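Local coordinates for protein iron transport multicopper oxidase FET3 (Saccharomyces cerevisiae, PDB 1ZPU) that oxidises ferrous to ferric iron at the yeast cell surface, using four copper ions and molecular oxygen, so that iron can be taken up with high affinity, at residues Thr351-Gly356 against Gln490-Asn495; Glu363-Asn368 against Val476-Pro481; Asp226-Thr231 against Tyr236-His241. All coordinates share one frame; numbering follows the deposited sequence.

Contact 1 (Thr351-Gly356 against Gln490-Asn495)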
loop_
_atom_site.group_PDB
_atom_site.type_symbol
_atom_site.label_atom_id
_atom_site.label_comp_id
_atom_site.label_asym_id
_atom_site.label_seq_id
_atom_site.Cartn_x
_atom_site.Cartn_y
_atom_site.Cartn_z
ATOM N N THR A 351 -10.128 -15.758 15.271
ATOM C CA THR A 351 -9.856 -16.169 16.652
ATOM C C THR A 351 -10.426 -15.169 17.650
ATOM O O THR A 351 -10.989 -15.581 18.664
ATOM C CB THR A 351 -8.368 -16.556 16.966
ATOM O OG1 THR A 351 -7.678 -15.464 17.585
ATOM C CG2 THR A 351 -7.621 -17.024 15.728
ATOM N N VAL A 352 -10.325 -13.870 17.361
ATOM C CA VAL A 352 -10.976 -12.864 18.223
ATOM C C VAL A 352 -12.502 -13.063 18.314
ATOM O O VAL A 352 -13.101 -12.895 19.386
ATOM C CB VAL A 352 -10.579 -11.373 17.899
ATOM C CG1 VAL A 352 -9.728 -11.262 16.670
ATOM C CG2 VAL A 352 -11.804 -10.458 17.828
ATOM N N LEU A 353 -13.111 -13.463 17.201
ATOM C CA LEU A 353 -14.550 -13.692 17.171
ATOM C C LEU A 353 -14.995 -15.011 17.803
ATOM O O LEU A 353 -16.195 -15.297 17.851
ATOM C CB LEU A 353 -15.087 -13.571 15.748
ATOM C CG LEU A 353 -15.063 -12.143 15.207
ATOM C CD1 LEU A 353 -15.490 -12.114 13.747
ATOM C CD2 LEU A 353 -15.920 -11.199 16.044
ATOM N N SER A 354 -14.053 -15.810 18.298
ATOM C CA SER A 354 -14.422 -17.076 18.945
ATOM C C SER A 354 -13.605 -17.407 20.194
ATOM O O SER A 354 -13.642 -18.535 20.676
ATOM C CB SER A 354 -14.373 -18.237 17.945
ATOM O OG SER A 354 -13.097 -18.324 17.341
ATOM N N SER A 355 -12.887 -16.416 20.712
ATOM C CA SER A 355 -12.093 -16.563 21.930
ATOM C C SER A 355 -12.837 -16.047 23.157
ATOM O O SER A 355 -12.381 -16.231 24.287
ATOM C CB SER A 355 -10.771 -15.806 21.796
ATOM O OG SER A 355 -10.987 -14.430 21.515
ATOM N N GLY A 356 -13.970 -15.390 22.926
ATOM C CA GLY A 356 -14.773 -14.818 23.999
ATOM C C GLY A 356 -14.032 -13.782 24.821
ATOM O O GLY A 356 -13.605 -12.753 24.311
ATOM N N GLN A 490 -19.925 -6.659 12.731
ATOM C CA GLN A 490 -18.600 -7.233 12.658
ATOM C C GLN A 490 -18.635 -8.756 12.510
ATOM O O GLN A 490 -17.652 -9.361 12.080
ATOM C CB GLN A 490 -17.833 -6.824 13.906
ATOM C CG GLN A 490 -16.355 -6.785 13.738
ATOM C CD GLN A 490 -15.895 -5.669 12.837
ATOM O OE1 GLN A 490 -15.603 -5.898 11.666
ATOM N NE2 GLN A 490 -15.826 -4.455 13.374
ATOM N N GLN A 491 -19.770 -9.365 12.859
ATOM C CA GLN A 491 -19.931 -10.823 12.788
ATOM C C GLN A 491 -19.776 -11.330 11.355
ATOM O O GLN A 491 -20.220 -10.683 10.415
ATOM C CB GLN A 491 -21.272 -11.280 13.395
ATOM C CG GLN A 491 -21.522 -10.896 14.880
ATOM C CD GLN A 491 -20.353 -11.260 15.807
ATOM O OE1 GLN A 491 -20.159 -12.428 16.152
ATOM N NE2 GLN A 491 -19.574 -10.250 16.214
ATOM N N LEU A 492 -19.129 -12.482 11.201
ATOM C CA LEU A 492 -18.838 -13.048 9.884
ATOM C C LEU A 492 -20.093 -13.555 9.195
ATOM O O LEU A 492 -20.928 -14.222 9.806
ATOM C CB LEU A 492 -17.792 -14.167 9.965
ATOM C CG LEU A 492 -16.447 -13.804 10.600
ATOM C CD1 LEU A 492 -15.694 -15.045 11.050
ATOM C CD2 LEU A 492 -15.589 -12.949 9.681
ATOM N N SER A 493 -20.208 -13.227 7.914
ATOM C CA SER A 493 -21.328 -13.628 7.072
ATOM C C SER A 493 -21.240 -15.101 6.683
ATOM O O SER A 493 -20.174 -15.717 6.788
ATOM C CB SER A 493 -21.332 -12.783 5.801
ATOM O OG SER A 493 -20.125 -12.959 5.080
ATOM N N GLU A 494 -22.359 -15.655 6.218
ATOM C CA GLU A 494 -22.391 -17.033 5.724
ATOM C C GLU A 494 -21.388 -17.190 4.574
ATOM O O GLU A 494 -20.609 -18.143 4.553
ATOM C CB GLU A 494 -23.803 -17.466 5.273
ATOM C CG GLU A 494 -24.988 -16.861 6.048
ATOM C CD GLU A 494 -25.412 -17.679 7.262
ATOM O OE1 GLU A 494 -24.546 -18.335 7.885
ATOM O OE2 GLU A 494 -26.621 -17.659 7.601
ATOM N N ASN A 495 -21.398 -16.242 3.640
ATOM C CA ASN A 495 -20.474 -16.278 2.515
ATOM C C ASN A 495 -19.007 -16.456 2.914
ATOM O O ASN A 495 -18.317 -17.309 2.342
ATOM C CB ASN A 495 -20.626 -15.049 1.625
ATOM C CG ASN A 495 -19.632 -15.050 0.487
ATOM O OD1 ASN A 495 -18.863 -14.097 0.308
ATOM N ND2 ASN A 495 -19.607 -16.146 -0.267
#
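The chain just past helix 348-352 comes closest to the loop that leads into helix 494-502 at Leu353 and Gln491, whose CA atoms lie 7.5 Å apart, and no hydrogen bond joins the two backbones. Leu353 carries the contact with its two methyl branches. Its CG stands beside the backbone N and anti to the carbonyl carbon (chi1 -70°), which sends the forked end toward residues 490-492. The CD1 methyl of Leu353 meets CG of Leu492 at 3.7 Å, with the Leu492 methyls scarcely farther off, and the same Leu353 CD1 lies 3.9 Å from the carbonyl O of Gln490. The other branch, Leu353 CD2, touches NE2 of Gln491 at 3.8 Å. The Gln491 side chain is bent at chi2 (-50°), which brings this amide nitrogen beside the leucine methyl; the same nitrogen also makes a weak hydrogen bond to the carbonyl of Ala487. Ile484 of helix 481-486 packs on both Leu353 and Gln490. Lying away from the copper sites, the contact rests on van der Waals packing of one leucine against a second leucine, a peptide carbonyl and the amide of an exposed glutamine, with no polar bond across it to fix the two segments.

Contact 2 (Glu363-Asn368 against Val476-Pro481)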
loop_
_atom_site.group_PDB
_atom_site.type_symbol
_atom_site.label_atom_id
_atom_site.label_comp_id
_atom_site.label_asym_id
_atom_site.label_seq_id
_atom_site.Cartn_x
_atom_site.Cartn_y
_atom_site.Cartn_z
ATOM N N GLU A 363 -1.192 -13.639 24.001
ATOM C CA GLU A 363 -0.592 -14.955 23.817
ATOM C C GLU A 363 -1.324 -15.814 22.786
ATOM O O GLU A 363 -0.686 -16.559 22.037
ATOM C CB GLU A 363 -0.538 -15.688 25.159
ATOM C CG GLU A 363 0.363 -16.895 25.154
ATOM C CD GLU A 363 0.331 -17.650 26.461
ATOM O OE1 GLU A 363 -0.753 -18.149 26.854
ATOM O OE2 GLU A 363 1.401 -17.756 27.097
ATOM N N ILE A 364 -2.653 -15.692 22.745
ATOM C CA ILE A 364 -3.493 -16.577 21.929
ATOM C C ILE A 364 -3.404 -16.306 20.438
ATOM O O ILE A 364 -3.840 -17.131 19.629
ATOM C CB ILE A 364 -4.989 -16.539 22.331
ATOM C CG1 ILE A 364 -5.599 -15.165 22.050
ATOM C CG2 ILE A 364 -5.164 -16.950 23.789
ATOM C CD1 ILE A 364 -7.027 -15.214 21.565
ATOM N N TYR A 365 -2.852 -15.152 20.073
ATOM C CA TYR A 365 -2.745 -14.794 18.670
ATOM C C TYR A 365 -1.441 -15.279 18.043
ATOM O O TYR A 365 -1.244 -15.133 16.834
ATOM C CB TYR A 365 -2.905 -13.291 18.480
ATOM C CG TYR A 365 -4.229 -12.753 18.949
ATOM C CD1 TYR A 365 -4.356 -12.200 20.216
ATOM C CD2 TYR A 365 -5.356 -12.790 18.124
ATOM C CE1 TYR A 365 -5.564 -11.701 20.654
ATOM C CE2 TYR A 365 -6.568 -12.286 18.554
ATOM C CZ TYR A 365 -6.662 -11.744 19.820
ATOM O OH TYR A 365 -7.851 -11.237 20.278
ATOM N N GLY A 366 -0.560 -15.853 18.861
ATOM C CA GLY A 366 0.683 -16.438 18.375
ATOM C C GLY A 366 1.920 -15.630 18.700
ATOM O O GLY A 366 1.843 -14.424 18.967
ATOM N N SER A 367 3.066 -16.304 18.667
ATOM C CA SER A 367 4.356 -15.695 18.972
ATOM C C SER A 367 5.083 -15.220 17.711
ATOM O O SER A 367 5.918 -14.311 17.776
ATOM C CB SER A 367 5.235 -16.696 19.709
ATOM O OG SER A 367 5.281 -17.916 18.997
ATOM N N ASN A 368 4.766 -15.838 16.572
ATOM C CA ASN A 368 5.489 -15.575 15.332
ATOM C C ASN A 368 4.638 -14.774 14.349
ATOM O O ASN A 368 4.813 -14.812 13.124
ATOM C CB ASN A 368 5.961 -16.881 14.700
ATOM C CG ASN A 368 7.350 -16.772 14.133
ATOM O OD1 ASN A 368 8.144 -17.689 14.275
ATOM N ND2 ASN A 368 7.663 -15.640 13.507
ATOM N N VAL A 476 0.855 -7.254 13.196
ATOM C CA VAL A 476 -0.599 -7.222 13.281
ATOM C C VAL A 476 -1.089 -6.446 14.504
ATOM O O VAL A 476 -0.670 -6.708 15.637
ATOM C CB VAL A 476 -1.186 -8.651 13.290
ATOM C CG1 VAL A 476 -2.702 -8.615 13.389
ATOM C CG2 VAL A 476 -0.742 -9.417 12.062
ATOM N N LEU A 477 -1.980 -5.490 14.261
ATOM C CA LEU A 477 -2.593 -4.702 15.325
ATOM C C LEU A 477 -4.036 -5.132 15.569
ATOM O O LEU A 477 -4.855 -5.094 14.660
ATOM C CB LEU A 477 -2.555 -3.218 14.966
ATOM C CG LEU A 477 -1.178 -2.575 14.809
ATOM C CD1 LEU A 477 -1.338 -1.105 14.529
ATOM C CD2 LEU A 477 -0.300 -2.763 16.040
ATOM N N VAL A 478 -4.346 -5.543 16.790
ATOM C CA VAL A 478 -5.713 -5.884 17.148
ATOM C C VAL A 478 -6.256 -4.759 18.026
ATOM O O VAL A 478 -5.855 -4.606 19.188
ATOM C CB VAL A 478 -5.786 -7.251 17.875
ATOM C CG1 VAL A 478 -7.209 -7.576 18.278
ATOM C CG2 VAL A 478 -5.242 -8.341 16.992
ATOM N N GLU A 479 -7.154 -3.965 17.452
ATOM C CA GLU A 479 -7.755 -2.822 18.127
ATOM C C GLU A 479 -8.980 -3.242 18.937
ATOM O O GLU A 479 -9.892 -3.862 18.394
ATOM C CB GLU A 479 -8.165 -1.818 17.075
ATOM C CG GLU A 479 -8.021 -0.382 17.479
ATOM C CD GLU A 479 -7.716 0.497 16.279
ATOM O OE1 GLU A 479 -6.756 0.171 15.542
ATOM O OE2 GLU A 479 -8.433 1.502 16.070
ATOM N N ASP A 480 -9.014 -2.860 20.214
ATOM C CA ASP A 480 -9.919 -3.449 21.219
ATOM C C ASP A 480 -10.803 -4.593 20.708
ATOM O O ASP A 480 -11.907 -4.368 20.210
ATOM C CB ASP A 480 -10.736 -2.392 22.000
ATOM C CG ASP A 480 -11.756 -1.681 21.143
ATOM O OD1 ASP A 480 -11.540 -1.579 19.918
ATOM O OD2 ASP A 480 -12.774 -1.218 21.700
ATOM N N PRO A 481 -10.298 -5.833 20.828
ATOM C CA PRO A 481 -11.018 -7.030 20.411
ATOM C C PRO A 481 -12.410 -7.114 21.023
ATOM O O PRO A 481 -13.294 -7.721 20.426
ATOM C CB PRO A 481 -10.144 -8.175 20.938
ATOM C CG PRO A 481 -9.208 -7.544 21.924
ATOM C CD PRO A 481 -8.984 -6.169 21.402
#
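Tyr365 reaches across from a short 3-10 turn with its phenol end, laying one face of the ring over the CG2 methyl of Val478 and bringing its hydroxyl against Pro481. A chi1 of -60° swings the ring to the side of the backbone N and aims it there. The packing on the valine is loose: CE2 of Tyr365 is 4.4 Å from CG2 of Val478, and the hydroxyl OH of Tyr365 is 4.2 Å from CG1 of the same valine. Val478 offers both methyls to the tyrosine, its chi1 of 178° setting CG1 opposite the backbone N, with one methyl under the ring and one near the phenol oxygen. Pro481 closes the far end, its CB 3.9 Å from OH of Tyr365, the proline ring and the phenol meeting at a slant. Within the tyrosine's own segment, Ile364 covers the opposite face, its CG1 sitting 3.6 Å above the plane of the Tyr365 ring and displaced toward the rim. The hydroxyl is bordered by aliphatic carbons on this side, but its polar need is met by a hydrogen bond with the carbonyl O of Ala359. The oxygen is therefore buried yet satisfied, and this bond would tend to hold the phenol end in place over Val478 and Pro481. Both segments belong to the third plastocyanin-like domain. Val478 lies near the end of strand 474-479, which pairs with the edge strand 371-374, and Pro481 starts helix 481-486. Besides lying against these two residues, Tyr365 touches Thr371 of the edge strand and Thr348, Thr351 and Val352 of helix 348-352.

Contact 3 (Asp226-Thr231 against Tyr236-His241)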
loop_
_atom_site.group_PDB
_atom_site.type_symbol
_atom_site.label_atom_id
_atom_site.label_comp_id
_atom_site.label_asym_id
_atom_site.label_seq_id
_atom_site.Cartn_x
_atom_site.Cartn_y
_atom_site.Cartn_z
ATOM N N ASP A 226 7.447 21.486 -8.443
ATOM C CA ASP A 226 7.811 21.084 -9.778
ATOM C C ASP A 226 7.918 19.578 -9.859
ATOM O O ASP A 226 7.856 19.022 -10.946
ATOM C CB ASP A 226 9.151 21.692 -10.149
ATOM C CG ASP A 226 9.115 23.204 -10.166
ATOM O OD1 ASP A 226 10.172 23.826 -9.910
ATOM O OD2 ASP A 226 8.023 23.768 -10.431
ATOM N N MET A 227 8.076 18.913 -8.717
ATOM C CA MET A 227 8.367 17.481 -8.715
ATOM C C MET A 227 7.800 16.720 -7.500
ATOM O O MET A 227 7.818 17.217 -6.368
ATOM C CB MET A 227 9.880 17.273 -8.822
ATOM C CG MET A 227 10.273 15.849 -9.160
ATOM S SD MET A 227 12.042 15.590 -9.337
ATOM C CE MET A 227 12.426 16.713 -10.669
ATOM N N LEU A 228 7.300 15.510 -7.733
ATOM C CA LEU A 228 6.857 14.649 -6.622
ATOM C C LEU A 228 7.708 13.406 -6.505
ATOM O O LEU A 228 8.174 12.886 -7.506
ATOM C CB LEU A 228 5.402 14.221 -6.783
ATOM C CG LEU A 228 4.315 15.285 -6.895
ATOM C CD1 LEU A 228 3.004 14.651 -7.325
ATOM C CD2 LEU A 228 4.148 16.051 -5.585
ATOM N N TYR A 229 7.914 12.942 -5.277
ATOM C CA TYR A 229 8.450 11.608 -5.034
ATOM C C TYR A 229 7.290 10.746 -4.508
ATOM O O TYR A 229 6.803 10.967 -3.408
ATOM C CB TYR A 229 9.610 11.668 -4.035
ATOM C CG TYR A 229 10.281 10.338 -3.734
ATOM C CD1 TYR A 229 11.301 9.834 -4.550
ATOM C CD2 TYR A 229 9.891 9.579 -2.634
ATOM C CE1 TYR A 229 11.904 8.606 -4.281
ATOM C CE2 TYR A 229 10.485 8.358 -2.354
ATOM C CZ TYR A 229 11.492 7.877 -3.172
ATOM O OH TYR A 229 12.059 6.660 -2.852
ATOM N N ILE A 230 6.831 9.790 -5.301
ATOM C CA ILE A 230 5.685 8.955 -4.934
ATOM C C ILE A 230 6.132 7.511 -4.738
ATOM O O ILE A 230 6.593 6.869 -5.703
ATOM C CB ILE A 230 4.602 8.952 -6.043
ATOM C CG1 ILE A 230 4.396 10.376 -6.574
ATOM C CG2 ILE A 230 3.320 8.359 -5.541
ATOM C CD1 ILE A 230 3.294 10.496 -7.602
ATOM N N THR A 231 6.000 7.002 -3.507
ATOM C CA THR A 231 6.310 5.599 -3.220
ATOM C C THR A 231 5.138 4.759 -3.676
ATOM O O THR A 231 4.081 5.290 -3.993
ATOM C CB THR A 231 6.543 5.311 -1.696
ATOM O OG1 THR A 231 5.284 5.147 -1.018
ATOM C CG2 THR A 231 7.375 6.397 -1.011
ATOM N N TYR A 236 -0.922 11.173 -4.672
ATOM C CA TYR A 236 -0.938 12.631 -4.627
ATOM C C TYR A 236 -1.972 13.064 -5.624
ATOM O O TYR A 236 -1.916 12.667 -6.776
ATOM C CB TYR A 236 0.421 13.268 -4.973
ATOM C CG TYR A 236 1.505 13.112 -3.930
ATOM C CD1 TYR A 236 1.998 14.206 -3.216
ATOM C CD2 TYR A 236 2.049 11.855 -3.663
ATOM C CE1 TYR A 236 3.008 14.030 -2.241
ATOM C CE2 TYR A 236 3.041 11.668 -2.716
ATOM C CZ TYR A 236 3.517 12.742 -2.008
ATOM O OH TYR A 236 4.497 12.476 -1.087
ATOM N N THR A 237 -2.937 13.850 -5.169
ATOM C CA THR A 237 -3.870 14.524 -6.064
ATOM C C THR A 237 -3.430 15.979 -6.226
ATOM O O THR A 237 -3.114 16.674 -5.254
ATOM C CB THR A 237 -5.316 14.461 -5.556
ATOM O OG1 THR A 237 -5.688 13.097 -5.328
ATOM C CG2 THR A 237 -6.260 15.080 -6.573
ATOM N N VAL A 238 -3.438 16.430 -7.472
ATOM C CA VAL A 238 -2.710 17.612 -7.873
ATOM C C VAL A 238 -3.557 18.417 -8.860
ATOM O O VAL A 238 -4.199 17.852 -9.764
ATOM C CB VAL A 238 -1.353 17.148 -8.490
ATOM C CG1 VAL A 238 -0.988 17.904 -9.735
ATOM C CG2 VAL A 238 -0.240 17.183 -7.449
ATOM N N LEU A 239 -3.592 19.731 -8.659
ATOM C CA LEU A 239 -4.183 20.643 -9.621
ATOM C C LEU A 239 -3.120 21.041 -10.640
ATOM O O LEU A 239 -1.981 21.325 -10.266
ATOM C CB LEU A 239 -4.706 21.902 -8.909
ATOM C CG LEU A 239 -5.962 21.879 -8.032
ATOM C CD1 LEU A 239 -6.013 23.115 -7.168
ATOM C CD2 LEU A 239 -7.223 21.784 -8.863
ATOM N N VAL A 240 -3.498 21.054 -11.918
ATOM C CA VAL A 240 -2.617 21.479 -13.001
ATOM C C VAL A 240 -3.395 22.420 -13.899
ATOM O O VAL A 240 -4.466 22.059 -14.395
ATOM C CB VAL A 240 -2.102 20.274 -13.827
ATOM C CG1 VAL A 240 -1.403 20.736 -15.087
ATOM C CG2 VAL A 240 -1.151 19.423 -12.996
ATOM N N HIS A 241 -2.876 23.630 -14.091
ATOM C CA HIS A 241 -3.534 24.581 -14.968
ATOM C C HIS A 241 -2.757 24.714 -16.273
ATOM O O HIS A 241 -1.553 25.016 -16.272
ATOM C CB HIS A 241 -3.741 25.940 -14.283
ATOM C CG HIS A 241 -4.671 26.863 -15.028
ATOM N ND1 HIS A 241 -6.023 26.616 -15.165
ATOM C CD2 HIS A 241 -4.442 28.040 -15.659
ATOM C CE1 HIS A 241 -6.583 27.592 -15.859
ATOM N NE2 HIS A 241 -5.648 28.473 -16.164
#
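Tyr236 presents its ring to Leu228 and Ile230, two residues apart on the facing strand, with both aliphatic chains lying obliquely to the ring. A chi1 of -72° turns the ring away from its own carbonyl carbon and out toward strand 228-230, and the side chains from the two strands run past each other in opposite directions. Leu228 uses both branches: Leu228 CD2 meets Tyr236 CD1 at 3.7 Å, and Leu228 CD1 lies 3.8 Å from Tyr236 CB. That CD1 methyl of Leu228 also reaches CG2 of Val238 at 4.1 Å, bridging the tyrosine and the next inward-facing residue of its strand. On the same side of the ring plane, but nearer its other ortho carbon, CG1 of Ile230 is 4.0 Å from CD2 of Tyr236; the isoleucine's chi1 of -43° brings CG2 to this ring carbon as well. The phenol end passes the backbone carbonyl of Tyr229, but the hydroxyl takes its hydrogen bond from Arg436 in the third domain. Replacing this tyrosine with alanine is likely to take away the surface on which both Leu228 and Ile230 rest, opening a gap beneath them, and to leave Arg436 without its phenol partner. The two strands run nearly antiparallel (155°), their axes 9.9 Å apart, and belong to different sheets, strand 235-241 pairing with 187-194 and 210-215, strand 228-230 with 201-205. Side chains packed between two facing sheets form the core of the cupredoxin-like beta sandwich, here in the second plastocyanin-like domain.

Overall arrangement
From the N terminus, contact 3 comes first and closes a short loop, with only four residues between its segments; it joins the two sheets of the second plastocyanin-like domain. Contact 1 opens later, at residues 351-356, and closes at 490-495, spanning most of the third domain. Contact 2 (363-368 with 476-481) falls wholly within that span, a smaller loop inside a larger one. Contacts 1 and 2 adjoin, their centres 15 Å apart, and meet also where Ser355 packs on Ile364; together they join the strand 474-479 end of the sheet to helix 481-486 and the loop before helix 494-502. Contact 3 lies across the molecule, its centre 42 Å from that of contact 1.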